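Local coordinates for protein glutathione S-transferase (Ceriporiopsis subvermispora, PDB 6J3E) that probably conjugates or transfers glutathione to electrophilic substrates, as a dimeric serine-type glutathione S-transferase of a wood-rotting fungus, at residues 113-118 with 209-214. Numbering follows the deposited sequence.
With EDO (1,2-ethanediol), chain K.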
ATOM      1  N   ALA A 113      -2.025  -8.310  -0.912  1.00 47.34           N
ATOM      2  CA  ALA A 113      -0.780  -8.066  -1.631  1.00 50.28           C
ATOM      3  C   ALA A 113      -0.503  -6.579  -1.731  1.00 52.68           C
ATOM      4  O   ALA A 113       0.655  -6.149  -1.640  1.00 50.57           O
ATOM      5  CB  ALA A 113      -0.834  -8.686  -3.024  1.00 48.18           C
ATOM      6  N   ALA A 114      -1.559  -5.777  -1.915  1.00 45.25           N
ATOM      7  CA  ALA A 114      -1.383  -4.334  -1.906  1.00 46.45           C
ATOM      8  C   ALA A 114      -1.013  -3.849  -0.510  1.00 49.60           C
ATOM      9  O   ALA A 114      -0.173  -2.958  -0.354  1.00 47.98           O
ATOM     10  CB  ALA A 114      -2.649  -3.646  -2.402  1.00 48.35           C
ATOM     11  N   PHE A 115      -1.614  -4.434   0.525  1.00 48.87           N
ATOM     12  CA  PHE A 115      -1.256  -4.025   1.871  1.00 44.42           C
ATOM     13  C   PHE A 115       0.219  -4.279   2.129  1.00 47.59           C
ATOM     14  O   PHE A 115       0.910  -3.437   2.714  1.00 47.59           O
ATOM     15  CB  PHE A 115      -2.125  -4.756   2.895  1.00 44.77           C
ATOM     16  CG  PHE A 115      -1.567  -4.725   4.291  1.00 47.43           C
ATOM     17  CD1 PHE A 115      -1.838  -3.659   5.141  1.00 46.07           C
ATOM     18  CD2 PHE A 115      -0.752  -5.759   4.762  1.00 47.66           C
ATOM     19  CE1 PHE A 115      -1.322  -3.629   6.434  1.00 45.24           C
ATOM     20  CE2 PHE A 115      -0.234  -5.730   6.063  1.00 45.26           C
ATOM     21  CZ  PHE A 115      -0.515  -4.661   6.889  1.00 43.08           C
ATOM     22  N   ASN A 116       0.729  -5.426   1.678  1.00 50.53           N
ATOM     23  CA  ASN A 116       2.135  -5.745   1.906  1.00 48.93           C
ATOM     24  C   ASN A 116       3.035  -4.625   1.394  1.00 51.67           C
ATOM     25  O   ASN A 116       3.919  -4.139   2.111  1.00 51.01           O
ATOM     26  CB  ASN A 116       2.500  -7.075   1.238  1.00 49.98           C
ATOM     27  CG  ASN A 116       3.935  -7.481   1.535  1.00 56.57           C
ATOM     28  OD1 ASN A 116       4.250  -7.846   2.664  1.00 52.24           O
ATOM     29  ND2 ASN A 116       4.817  -7.382   0.534  1.00 51.86           N
ATOM     30  N   PHE A 117       2.806  -4.189   0.149  1.00 50.96           N
ATOM     31  CA  PHE A 117       3.530  -3.043  -0.388  1.00 48.38           C
ATOM     32  C   PHE A 117       3.383  -1.814   0.504  1.00 48.89           C
ATOM     33  O   PHE A 117       4.389  -1.227   0.923  1.00 49.68           O
ATOM     34  CB  PHE A 117       3.049  -2.732  -1.795  1.00 47.63           C
ATOM     35  CG  PHE A 117       3.765  -1.587  -2.426  1.00 45.65           C
ATOM     36  CD1 PHE A 117       5.112  -1.669  -2.708  1.00 53.27           C
ATOM     37  CD2 PHE A 117       3.098  -0.422  -2.737  1.00 49.18           C
ATOM     38  CE1 PHE A 117       5.777  -0.606  -3.286  1.00 53.93           C
ATOM     39  CE2 PHE A 117       3.760   0.641  -3.332  1.00 49.56           C
ATOM     40  CZ  PHE A 117       5.096   0.545  -3.608  1.00 48.62           C
ATOM     41  N   ALA A 118       2.138  -1.412   0.804  1.00 44.69           N
ATOM     42  CA  ALA A 118       1.904  -0.220   1.618  1.00 46.49           C
ATOM     43  C   ALA A 118       2.660  -0.308   2.931  1.00 51.99           C
ATOM     44  O   ALA A 118       3.294   0.661   3.374  1.00 47.71           O
ATOM     45  CB  ALA A 118       0.411  -0.034   1.893  1.00 45.39           C
ATOM     46  N   ILE A 209      -1.192 -10.369  11.179  1.00 52.73           N
ATOM     47  CA  ILE A 209       0.001 -11.141  11.491  1.00 51.96           C
ATOM     48  C   ILE A 209       1.228 -10.389  11.022  1.00 49.14           C
ATOM     49  O   ILE A 209       2.260 -10.364  11.703  1.00 48.46           O
ATOM     50  CB  ILE A 209      -0.102 -12.543  10.859  1.00 49.55           C
ATOM     51  CG1 ILE A 209      -1.284 -13.290  11.458  1.00 47.91           C
ATOM     52  CG2 ILE A 209       1.191 -13.336  11.046  1.00 51.64           C
ATOM     53  CD1 ILE A 209      -1.585 -14.610  10.792  1.00 54.31           C
ATOM     54  N   THR A 210       1.113  -9.713   9.873  1.00 49.45           N
ATOM     55  CA  THR A 210       2.232  -8.933   9.347  1.00 49.54           C
ATOM     56  C   THR A 210       2.690  -7.884  10.350  1.00 53.76           C
ATOM     57  O   THR A 210       3.893  -7.692  10.565  1.00 55.93           O
ATOM     58  CB  THR A 210       1.831  -8.263   8.036  1.00 49.92           C
ATOM     59  OG1 THR A 210       1.544  -9.262   7.049  1.00 53.31           O
ATOM     60  CG2 THR A 210       2.937  -7.362   7.536  1.00 42.05           C
ATOM     61  N   ILE A 211       1.742  -7.199  10.981  1.00 53.33           N
ATOM     62  CA  ILE A 211       2.098  -6.110  11.880  1.00 55.65           C
ATOM     63  C   ILE A 211       2.777  -6.657  13.130  1.00 50.66           C
ATOM     64  O   ILE A 211       3.845  -6.185  13.532  1.00 54.04           O
ATOM     65  CB  ILE A 211       0.848  -5.266  12.199  1.00 50.57           C
ATOM     66  CG1 ILE A 211       0.280  -4.695  10.893  1.00 50.71           C
ATOM     67  CG2 ILE A 211       1.185  -4.151  13.141  1.00 48.76           C
ATOM     68  CD1 ILE A 211      -1.030  -3.990  11.042  1.00 48.21           C
ATOM     69  N   VAL A 212       2.193  -7.683  13.747  1.00 53.68           N
ATOM     70  CA  VAL A 212       2.785  -8.178  14.987  1.00 54.99           C
ATOM     71  C   VAL A 212       4.123  -8.845  14.700  1.00 51.86           C
ATOM     72  O   VAL A 212       5.005  -8.882  15.567  1.00 52.76           O
ATOM     73  CB  VAL A 212       1.808  -9.118  15.721  1.00 51.58           C
ATOM     74  CG1 VAL A 212       0.598  -8.325  16.224  1.00 52.48           C
ATOM     75  CG2 VAL A 212       1.373 -10.234  14.802  1.00 51.34           C
ATOM     76  N   GLY A 213       4.307  -9.368  13.488  1.00 55.68           N
ATOM     77  CA  GLY A 213       5.620  -9.865  13.119  1.00 54.45           C
ATOM     78  C   GLY A 213       6.689  -8.804  13.287  1.00 53.90           C
ATOM     79  O   GLY A 213       7.709  -9.020  13.956  1.00 50.31           O
ATOM     80  N   TRP A 214       6.461  -7.630  12.701  1.00 45.62           N
ATOM     81  CA  TRP A 214       7.499  -6.619  12.749  1.00 48.14           C
ATOM     82  C   TRP A 214       7.552  -5.958  14.119  1.00 50.87           C
ATOM     83  O   TRP A 214       8.637  -5.583  14.573  1.00 52.35           O
ATOM     84  CB  TRP A 214       7.287  -5.597  11.625  1.00 48.91           C
ATOM     85  CG  TRP A 214       7.569  -6.180  10.274  1.00 50.78           C
ATOM     86  CD1 TRP A 214       6.722  -6.957   9.519  1.00 51.25           C
ATOM     87  CD2 TRP A 214       8.785  -6.067   9.521  1.00 49.32           C
ATOM     88  NE1 TRP A 214       7.341  -7.334   8.347  1.00 50.83           N
ATOM     89  CE2 TRP A 214       8.606  -6.804   8.321  1.00 55.02           C
ATOM     90  CE3 TRP A 214      10.006  -5.426   9.740  1.00 50.67           C
ATOM     91  CZ2 TRP A 214       9.609  -6.909   7.346  1.00 52.11           C
ATOM     92  CZ3 TRP A 214      10.995  -5.528   8.773  1.00 53.00           C
ATOM     93  CH2 TRP A 214      10.791  -6.268   7.589  1.00 53.45           C
TER
HETATM   94  C1  EDO K 304       5.506  -5.018  -4.285  1.00 62.22           C
HETATM   95  O1  EDO K 304       4.520  -4.893  -5.324  1.00 52.99           O
HETATM   96  C2  EDO K 304       4.964  -5.788  -3.076  1.00 62.71           C
HETATM   97  O2  EDO K 304       5.741  -5.530  -1.893  1.00 58.10           O
HETATM   98  O   HOH W   1       2.080  -8.585   4.543  1.00 53.54           O
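The ring of F115 reaches across to helix 206-222 and sets its outer edge against T210 and I211. CE2 of F115 lies 3.8 Å from CB of T210, which sits at the ring edge and in its plane. Next to it, CZ of F115 meets CG1 of I211 at 4.1 Å, again near the ring plane. The CB bond of F115 already points at helix 206-222, and a chi1 of 162°, with CG opposite the backbone N, carries the ring edge to it. F199 packs edge-to-face with F115 and also touches I211.

Beside this buried apolar part the contact is looser. OD1 of N116 stays 5.1 Å from CG2 of T210, its nearest atom there, and a water bridges the interval, donating to OD1 of N116 at 3.0 Å and to OG1 of T210 at 2.7 Å. That hydroxyl also hydrogen-bonds to the carbonyl of Y206 one turn earlier, which helps fix its rotation. The other end of the amide, ND2 of N116, makes a weak bond to O2 of a 1,2-ethanediol, probably from the crystallisation liquor, 3.2 Å long and bent to 126°; this molecule is also hydrogen-bonded to Q184 and W188 of the second subunit.

The contact thus joins two helices of the all-helical C-terminal domain: helix 109-136 lies between the dimer partner and helix 206-222, which in turn packs against helix 235-247 and against helix 22-34 of the thioredoxin-like domain, whose K26 side chain, about 4 Å from that of T210, contacts glutathione when it is bound; none is bound here.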